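Local coordinates for protein 4-hydroxybutyrate coenzyme A transferase (Shewanella oneidensis, PDB 2OAS) that probably transfers coenzyme A between acyl-CoA thioesters and carboxylates such as acetate or 4-hydroxybutyrate, and binds coenzyme A, at residues Ala114-Ser119 with Ile146-Asn151; Val133-Ala138 with Met284-Val289. All blocks are in the same frame, centred on the assembly; numbering follows the deposited sequence.

Interaction 1. Residues Ala114-Ser119 with Ile146-Asn151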
ATOM      1  N   ALA A 114     -27.448  -7.814  10.943  1.00 32.66           N
ATOM      2  CA  ALA A 114     -26.881  -6.470  10.964  1.00 32.46           C
ATOM      3  C   ALA A 114     -27.774  -5.519  11.745  1.00 32.29           C
ATOM      4  O   ALA A 114     -28.969  -5.406  11.461  1.00 33.24           O
ATOM      5  CB  ALA A 114     -26.712  -5.954   9.550  1.00 32.30           C
ATOM      6  N   ILE A 115     -27.197  -4.838  12.727  1.00 29.98           N
ATOM      7  CA  ILE A 115     -27.948  -3.882  13.517  1.00 28.95           C
ATOM      8  C   ILE A 115     -27.714  -2.524  12.875  1.00 28.09           C
ATOM      9  O   ILE A 115     -26.568  -2.085  12.730  1.00 26.46           O
ATOM     10  CB  ILE A 115     -27.439  -3.794  14.971  1.00 30.81           C
ATOM     11  CG1 ILE A 115     -27.206  -5.196  15.548  1.00 32.98           C
ATOM     12  CG2 ILE A 115     -28.443  -3.009  15.801  1.00 29.97           C
ATOM     13  CD1 ILE A 115     -28.425  -6.084  15.537  1.00 36.07           C
ATOM     14  N   ILE A 116     -28.788  -1.843  12.498  1.00 26.86           N
ATOM     15  CA  ILE A 116     -28.605  -0.556  11.858  1.00 26.18           C
ATOM     16  C   ILE A 116     -29.585   0.510  12.313  1.00 25.52           C
ATOM     17  O   ILE A 116     -30.607   0.211  12.913  1.00 26.07           O
ATOM     18  CB  ILE A 116     -28.699  -0.704  10.327  1.00 25.44           C
ATOM     19  CG1 ILE A 116     -30.097  -1.163   9.926  1.00 24.99           C
ATOM     20  CG2 ILE A 116     -27.719  -1.743   9.854  1.00 22.92           C
ATOM     21  CD1 ILE A 116     -30.266  -1.306   8.434  1.00 26.74           C
ATOM     22  N   GLN A 117     -29.250   1.761  12.030  1.00 26.51           N
ATOM     23  CA  GLN A 117     -30.091   2.895  12.380  1.00 26.62           C
ATOM     24  C   GLN A 117     -30.437   3.640  11.090  1.00 28.66           C
ATOM     25  O   GLN A 117     -29.534   4.122  10.395  1.00 28.69           O
ATOM     26  CB  GLN A 117     -29.346   3.840  13.305  1.00 26.28           C
ATOM     27  CG  GLN A 117     -30.233   4.939  13.843  1.00 28.02           C
ATOM     28  CD  GLN A 117     -29.536   5.824  14.830  1.00 28.18           C
ATOM     29  OE1 GLN A 117     -30.154   6.671  15.462  1.00 29.86           O
ATOM     30  NE2 GLN A 117     -28.230   5.630  14.977  1.00 30.02           N
ATOM     31  N   VAL A 118     -31.725   3.750  10.770  1.00 28.64           N
ATOM     32  CA  VAL A 118     -32.144   4.443   9.544  1.00 27.86           C
ATOM     33  C   VAL A 118     -33.192   5.524   9.732  1.00 27.94           C
ATOM     34  O   VAL A 118     -33.831   5.635  10.782  1.00 26.88           O
ATOM     35  CB  VAL A 118     -32.721   3.473   8.493  1.00 26.97           C
ATOM     36  CG1 VAL A 118     -31.703   2.404   8.110  1.00 27.67           C
ATOM     37  CG2 VAL A 118     -33.992   2.835   9.032  1.00 26.82           C
ATOM     38  N   SER A 119     -33.381   6.323   8.690  1.00 29.76           N
ATOM     39  CA  SER A 119     -34.390   7.370   8.730  1.00 29.70           C
ATOM     40  C   SER A 119     -35.704   6.670   8.458  1.00 28.77           C
ATOM     41  O   SER A 119     -35.728   5.596   7.875  1.00 28.74           O
ATOM     42  CB  SER A 119     -34.124   8.422   7.666  1.00 27.45           C
ATOM     43  OG  SER A 119     -33.920   7.806   6.415  1.00 31.92           O
ATOM     44  N   ILE A 146     -31.928  -8.495   9.143  1.00 32.18           N
ATOM     45  CA  ILE A 146     -31.585  -7.134   9.545  1.00 31.38           C
ATOM     46  C   ILE A 146     -32.520  -6.591  10.627  1.00 29.94           C
ATOM     47  O   ILE A 146     -33.730  -6.754  10.546  1.00 28.40           O
ATOM     48  CB  ILE A 146     -31.608  -6.169   8.336  1.00 31.70           C
ATOM     49  CG1 ILE A 146     -30.537  -6.579   7.322  1.00 29.42           C
ATOM     50  CG2 ILE A 146     -31.349  -4.747   8.790  1.00 31.00           C
ATOM     51  CD1 ILE A 146     -30.672  -5.883   5.990  1.00 27.94           C
ATOM     52  N   ILE A 147     -31.937  -5.972  11.651  1.00 28.86           N
ATOM     53  CA  ILE A 147     -32.698  -5.380  12.747  1.00 28.06           C
ATOM     54  C   ILE A 147     -32.409  -3.878  12.684  1.00 29.14           C
ATOM     55  O   ILE A 147     -31.304  -3.435  12.969  1.00 30.42           O
ATOM     56  CB  ILE A 147     -32.263  -5.977  14.089  1.00 28.88           C
ATOM     57  CG1 ILE A 147     -32.695  -7.448  14.137  1.00 29.41           C
ATOM     58  CG2 ILE A 147     -32.879  -5.193  15.256  1.00 27.66           C
ATOM     59  CD1 ILE A 147     -32.194  -8.189  15.358  1.00 31.51           C
ATOM     60  N   ALA A 148     -33.412  -3.110  12.292  1.00 28.40           N
ATOM     61  CA  ALA A 148     -33.274  -1.681  12.120  1.00 30.02           C
ATOM     62  C   ALA A 148     -33.944  -0.829  13.176  1.00 29.45           C
ATOM     63  O   ALA A 148     -35.015  -1.145  13.688  1.00 29.75           O
ATOM     64  CB  ALA A 148     -33.820  -1.272  10.739  1.00 29.08           C
ATOM     65  N   HIS A 149     -33.307   0.283  13.475  1.00 28.17           N
ATOM     66  CA  HIS A 149     -33.852   1.183  14.440  1.00 28.63           C
ATOM     67  C   HIS A 149     -34.243   2.419  13.657  1.00 27.07           C
ATOM     68  O   HIS A 149     -33.392   3.086  13.077  1.00 27.25           O
ATOM     69  CB  HIS A 149     -32.799   1.485  15.509  1.00 27.61           C
ATOM     70  CG  HIS A 149     -32.992   2.798  16.180  1.00 28.99           C
ATOM     71  ND1 HIS A 149     -34.216   3.215  16.649  1.00 28.99           N
ATOM     72  CD2 HIS A 149     -32.127   3.813  16.415  1.00 30.37           C
ATOM     73  CE1 HIS A 149     -34.102   4.438  17.140  1.00 29.82           C
ATOM     74  NE2 HIS A 149     -32.844   4.823  17.011  1.00 30.46           N
ATOM     75  N   ILE A 150     -35.536   2.698  13.601  1.00 28.20           N
ATOM     76  CA  ILE A 150     -36.018   3.859  12.875  1.00 29.79           C
ATOM     77  C   ILE A 150     -35.950   5.107  13.737  1.00 30.20           C
ATOM     78  O   ILE A 150     -36.636   5.221  14.759  1.00 31.34           O
ATOM     79  CB  ILE A 150     -37.450   3.657  12.397  1.00 30.38           C
ATOM     80  CG1 ILE A 150     -37.503   2.440  11.468  1.00 29.77           C
ATOM     81  CG2 ILE A 150     -37.942   4.934  11.711  1.00 31.06           C
ATOM     82  CD1 ILE A 150     -38.883   2.102  10.965  1.00 31.17           C
ATOM     83  N   ASN A 151     -35.124   6.052  13.306  1.00 29.93           N
ATOM     84  CA  ASN A 151     -34.930   7.287  14.046  1.00 29.04           C
ATOM     85  C   ASN A 151     -35.206   8.503  13.209  1.00 28.31           C
ATOM     86  O   ASN A 151     -34.479   8.780  12.266  1.00 25.87           O
ATOM     87  CB  ASN A 151     -33.495   7.353  14.558  1.00 27.43           C
ATOM     88  CG  ASN A 151     -33.216   8.609  15.344  1.00 26.22           C
ATOM     89  OD1 ASN A 151     -34.118   9.410  15.608  1.00 25.13           O
ATOM     90  ND2 ASN A 151     -31.961   8.783  15.734  1.00 25.52           N
TER
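Two neighbouring parallel strands of the N-terminal eight-stranded sheet, 113-118 and 145-150, meet here as the two ends of a beta-alpha-beta crossover whose helix is 136-142. Five backbone bonds tie them in register, with I116 giving its N to I147 O at 3.0 Å and taking H149 N on its own O at 2.8 Å. Further along, V118 N bonds to H149 O from above the carbonyl plane, while N151 N runs almost along the C=O axis of V118. I116 packs on the face shared with I146 and A148. I116 CG1 sits in the crowded position between backbone N and carbonyl carbon (chi1 64°), 3.8 Å from A148 CB, and I116 CD1 reaches obliquely to I146 CG2 at 3.6 Å; C140 of the crossover helix covers this patch. On the other face Q117 lies alongside H149, its CG 3.4 Å from H149 CD2. With CG anti to the backbone N (chi1 -172°) and the chain extended beyond, the Q117 amide passes the ring and reaches N151. Q117 NE2 is held by A29 O, and Q117 OE1 accepts N151 ND2 at 2.8 Å within its carbonyl plane, the two amides only 12° from coplanar.

Interaction 2. Residues Val133-Ala138 with Met284-Val289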
ATOM      1  N   VAL A 133     -22.642   5.280   5.687  1.00 33.79           N
ATOM      2  CA  VAL A 133     -22.878   4.276   4.672  1.00 33.67           C
ATOM      3  C   VAL A 133     -21.760   3.266   4.833  1.00 35.06           C
ATOM      4  O   VAL A 133     -22.006   2.070   4.974  1.00 36.59           O
ATOM      5  CB  VAL A 133     -22.848   4.859   3.264  1.00 33.75           C
ATOM      6  CG1 VAL A 133     -22.999   3.747   2.241  1.00 32.67           C
ATOM      7  CG2 VAL A 133     -23.974   5.870   3.106  1.00 33.18           C
ATOM      8  N   GLU A 134     -20.528   3.752   4.825  1.00 35.15           N
ATOM      9  CA  GLU A 134     -19.358   2.889   4.997  1.00 36.58           C
ATOM     10  C   GLU A 134     -19.532   1.472   4.436  1.00 36.15           C
ATOM     11  O   GLU A 134     -19.797   1.298   3.243  1.00 39.15           O
ATOM     12  CB  GLU A 134     -18.938   2.824   6.485  1.00 37.75           C
ATOM     13  CG  GLU A 134     -20.031   3.152   7.532  1.00 40.03           C
ATOM     14  CD  GLU A 134     -20.384   1.963   8.412  1.00 42.23           C
ATOM     15  OE1 GLU A 134     -21.075   2.137   9.443  1.00 44.37           O
ATOM     16  OE2 GLU A 134     -19.970   0.846   8.069  1.00 44.93           O
ATOM     17  N   ALA A 135     -19.389   0.465   5.280  1.00 34.56           N
ATOM     18  CA  ALA A 135     -19.506  -0.918   4.852  1.00 33.32           C
ATOM     19  C   ALA A 135     -20.780  -1.585   5.322  1.00 33.56           C
ATOM     20  O   ALA A 135     -20.981  -2.785   5.097  1.00 33.01           O
ATOM     21  CB  ALA A 135     -18.320  -1.706   5.354  1.00 34.88           C
ATOM     22  N   THR A 136     -21.650  -0.818   5.966  1.00 33.46           N
ATOM     23  CA  THR A 136     -22.908  -1.364   6.471  1.00 32.53           C
ATOM     24  C   THR A 136     -23.815  -1.774   5.301  1.00 31.74           C
ATOM     25  O   THR A 136     -24.510  -2.793   5.363  1.00 30.31           O
ATOM     26  CB  THR A 136     -23.589  -0.345   7.451  1.00 31.62           C
ATOM     27  OG1 THR A 136     -24.913  -0.784   7.769  1.00 31.59           O
ATOM     28  CG2 THR A 136     -23.634   1.039   6.846  1.00 33.17           C
ATOM     29  N   LEU A 137     -23.768  -1.005   4.219  1.00 32.08           N
ATOM     30  CA  LEU A 137     -24.572  -1.292   3.034  1.00 31.70           C
ATOM     31  C   LEU A 137     -24.230  -2.695   2.527  1.00 31.59           C
ATOM     32  O   LEU A 137     -25.118  -3.485   2.183  1.00 30.75           O
ATOM     33  CB  LEU A 137     -24.279  -0.232   1.970  1.00 33.36           C
ATOM     34  CG  LEU A 137     -25.133  -0.180   0.705  1.00 34.73           C
ATOM     35  CD1 LEU A 137     -24.687  -1.251  -0.242  1.00 37.27           C
ATOM     36  CD2 LEU A 137     -26.604  -0.334   1.063  1.00 36.42           C
ATOM     37  N   ALA A 138     -22.935  -3.007   2.514  1.00 31.31           N
ATOM     38  CA  ALA A 138     -22.449  -4.315   2.077  1.00 31.14           C
ATOM     39  C   ALA A 138     -22.852  -5.391   3.086  1.00 31.10           C
ATOM     40  O   ALA A 138     -23.170  -6.533   2.718  1.00 28.62           O
ATOM     41  CB  ALA A 138     -20.931  -4.272   1.922  1.00 32.51           C
HETATM   42  N   MSE A 284     -21.266   7.892  -0.274  1.00 40.86           N
HETATM   43  CA  MSE A 284     -20.981   6.752  -1.114  1.00 43.39           C
HETATM   44  C   MSE A 284     -20.357   5.619  -0.318  1.00 43.66           C
HETATM   45  O   MSE A 284     -19.776   5.845   0.744  1.00 43.88           O
HETATM   46  CB  MSE A 284     -20.017   7.209  -2.190  1.00 47.25           C
HETATM   47  CG  MSE A 284     -19.808   6.278  -3.345  1.00 53.75           C
HETATM   48 SE   MSE A 284     -18.657   7.225  -4.560  1.00 62.37          SE
HETATM   49  CE  MSE A 284     -20.031   8.263  -5.435  1.00 59.52           C
ATOM     50  N   ASP A 285     -20.472   4.408  -0.860  1.00 43.62           N
ATOM     51  CA  ASP A 285     -19.930   3.186  -0.265  1.00 43.42           C
ATOM     52  C   ASP A 285     -18.407   3.232  -0.222  1.00 42.52           C
ATOM     53  O   ASP A 285     -17.771   3.483  -1.241  1.00 42.83           O
ATOM     54  CB  ASP A 285     -20.400   1.983  -1.094  1.00 44.00           C
ATOM     55  CG  ASP A 285     -19.691   0.684  -0.727  1.00 45.71           C
ATOM     56  OD1 ASP A 285     -19.074   0.605   0.359  1.00 48.44           O
ATOM     57  OD2 ASP A 285     -19.766  -0.269  -1.529  1.00 45.10           O
ATOM     58  N   ILE A 286     -17.822   2.984   0.949  1.00 41.86           N
ATOM     59  CA  ILE A 286     -16.369   3.019   1.099  1.00 41.13           C
ATOM     60  C   ILE A 286     -15.617   2.187   0.066  1.00 39.76           C
ATOM     61  O   ILE A 286     -14.462   2.468  -0.239  1.00 39.48           O
ATOM     62  CB  ILE A 286     -15.929   2.518   2.478  1.00 43.15           C
ATOM     63  CG1 ILE A 286     -16.622   1.193   2.766  1.00 44.89           C
ATOM     64  CG2 ILE A 286     -16.232   3.551   3.537  1.00 43.62           C
ATOM     65  CD1 ILE A 286     -16.110   0.519   3.983  1.00 49.26           C
ATOM     66  N   GLU A 287     -16.250   1.148  -0.461  1.00 39.85           N
ATOM     67  CA  GLU A 287     -15.579   0.325  -1.460  1.00 40.81           C
ATOM     68  C   GLU A 287     -15.240   1.163  -2.684  1.00 39.65           C
ATOM     69  O   GLU A 287     -14.344   0.813  -3.447  1.00 40.98           O
ATOM     70  CB  GLU A 287     -16.451  -0.858  -1.864  1.00 41.76           C
ATOM     71  CG  GLU A 287     -15.776  -1.778  -2.862  1.00 43.67           C
ATOM     72  CD  GLU A 287     -16.543  -3.069  -3.076  1.00 44.99           C
ATOM     73  OE1 GLU A 287     -16.184  -3.826  -3.997  1.00 45.97           O
ATOM     74  OE2 GLU A 287     -17.502  -3.329  -2.320  1.00 46.23           O
ATOM     75  N   GLN A 288     -15.960   2.271  -2.858  1.00 38.82           N
ATOM     76  CA  GLN A 288     -15.746   3.187  -3.979  1.00 38.42           C
ATOM     77  C   GLN A 288     -15.018   4.465  -3.557  1.00 37.35           C
ATOM     78  O   GLN A 288     -13.996   4.813  -4.142  1.00 37.27           O
ATOM     79  CB  GLN A 288     -17.075   3.581  -4.624  1.00 38.67           C
ATOM     80  CG  GLN A 288     -17.513   2.722  -5.779  1.00 39.95           C
ATOM     81  CD  GLN A 288     -17.733   1.283  -5.383  1.00 41.80           C
ATOM     82  OE1 GLN A 288     -16.860   0.433  -5.581  1.00 41.79           O
ATOM     83  NE2 GLN A 288     -18.904   0.997  -4.803  1.00 40.51           N
ATOM     84  N   VAL A 289     -15.550   5.157  -2.553  1.00 36.16           N
ATOM     85  CA  VAL A 289     -14.943   6.393  -2.086  1.00 37.70           C
ATOM     86  C   VAL A 289     -13.485   6.207  -1.677  1.00 38.65           C
ATOM     87  O   VAL A 289     -12.664   7.109  -1.887  1.00 39.09           O
ATOM     88  CB  VAL A 289     -15.727   7.018  -0.895  1.00 37.50           C
ATOM     89  CG1 VAL A 289     -15.797   6.048   0.257  1.00 37.62           C
ATOM     90  CG2 VAL A 289     -15.050   8.306  -0.435  1.00 36.79           C
TER
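The N-terminal end of the short helix 286-289, capped by D285, meets the turn that leads into helix 136-142, joining a segment of the C-terminal family region to one of the N-terminal region. I286 carries most of the apolar contact. I286 CG1 occupies the crowded position between backbone N and carbonyl carbon (chi1 49°), which lays it against the carbonyl of E134, 3.2 Å from E134 O. The I286 CD1 methyl then lands tip to tip on A135 CB at 3.4 Å, and I286 CG2 turns to the backbone of E134, 3.5 Å from E134 CA. To the same carbonyl oxygen I286 N makes a weak hydrogen bond, I286 N to E134 O 3.5 Å. Beside this cluster, V133 CG1 rests 4.0 Å from D285 CA. E134 has a positive phi (32°), and its side chain folds back so that OE2 accepts A135 N through the anti lone pair, while OE1 is bound by S26 N. D285 does the capping: its OD1 receives E287 N at 3.0 Å, nearly straight at 177° but from above the carboxylate plane. D285 OD1 also lies 3.1 Å from E134 O, an acceptor-acceptor approach that the positive charge of R105, salt-bridged to OD2, would probably make more tolerable. E287 OE2 pairs with the same arginine. Meanwhile D285 O takes both Q288 N and V289 N, closing the first turn. An alanine at D285 would remove the carboxylate, and would probably leave E287 N without its cap and weaken the hold on R105 between the two segments. D285 thus serves as the N-cap of helix 286-289, its carboxylate bonding to the backbone N two residues on.

Overall arrangement
The segments of the two contacts alternate along the chain: 133-138 comes between the strands of interaction 1, and helix 136-142, which starts in interaction 2, leads into strand 145-150. Their centres are 16 Å apart, yet they touch directly where I116 CG2 packs on T136 OG1 at 3.6 Å. H25 also bridges them, bonding to Q117 N through ND1 and packing on I116, E134 and T136. Interaction 1 lies within the N-terminal sheet, away from the annotated sites. Interaction 2 is nearer the coenzyme A site: the I286 side chain is about 6 Å from that of E233, which binds coenzyme A covalently, and about 7 Å from the bound coenzyme A.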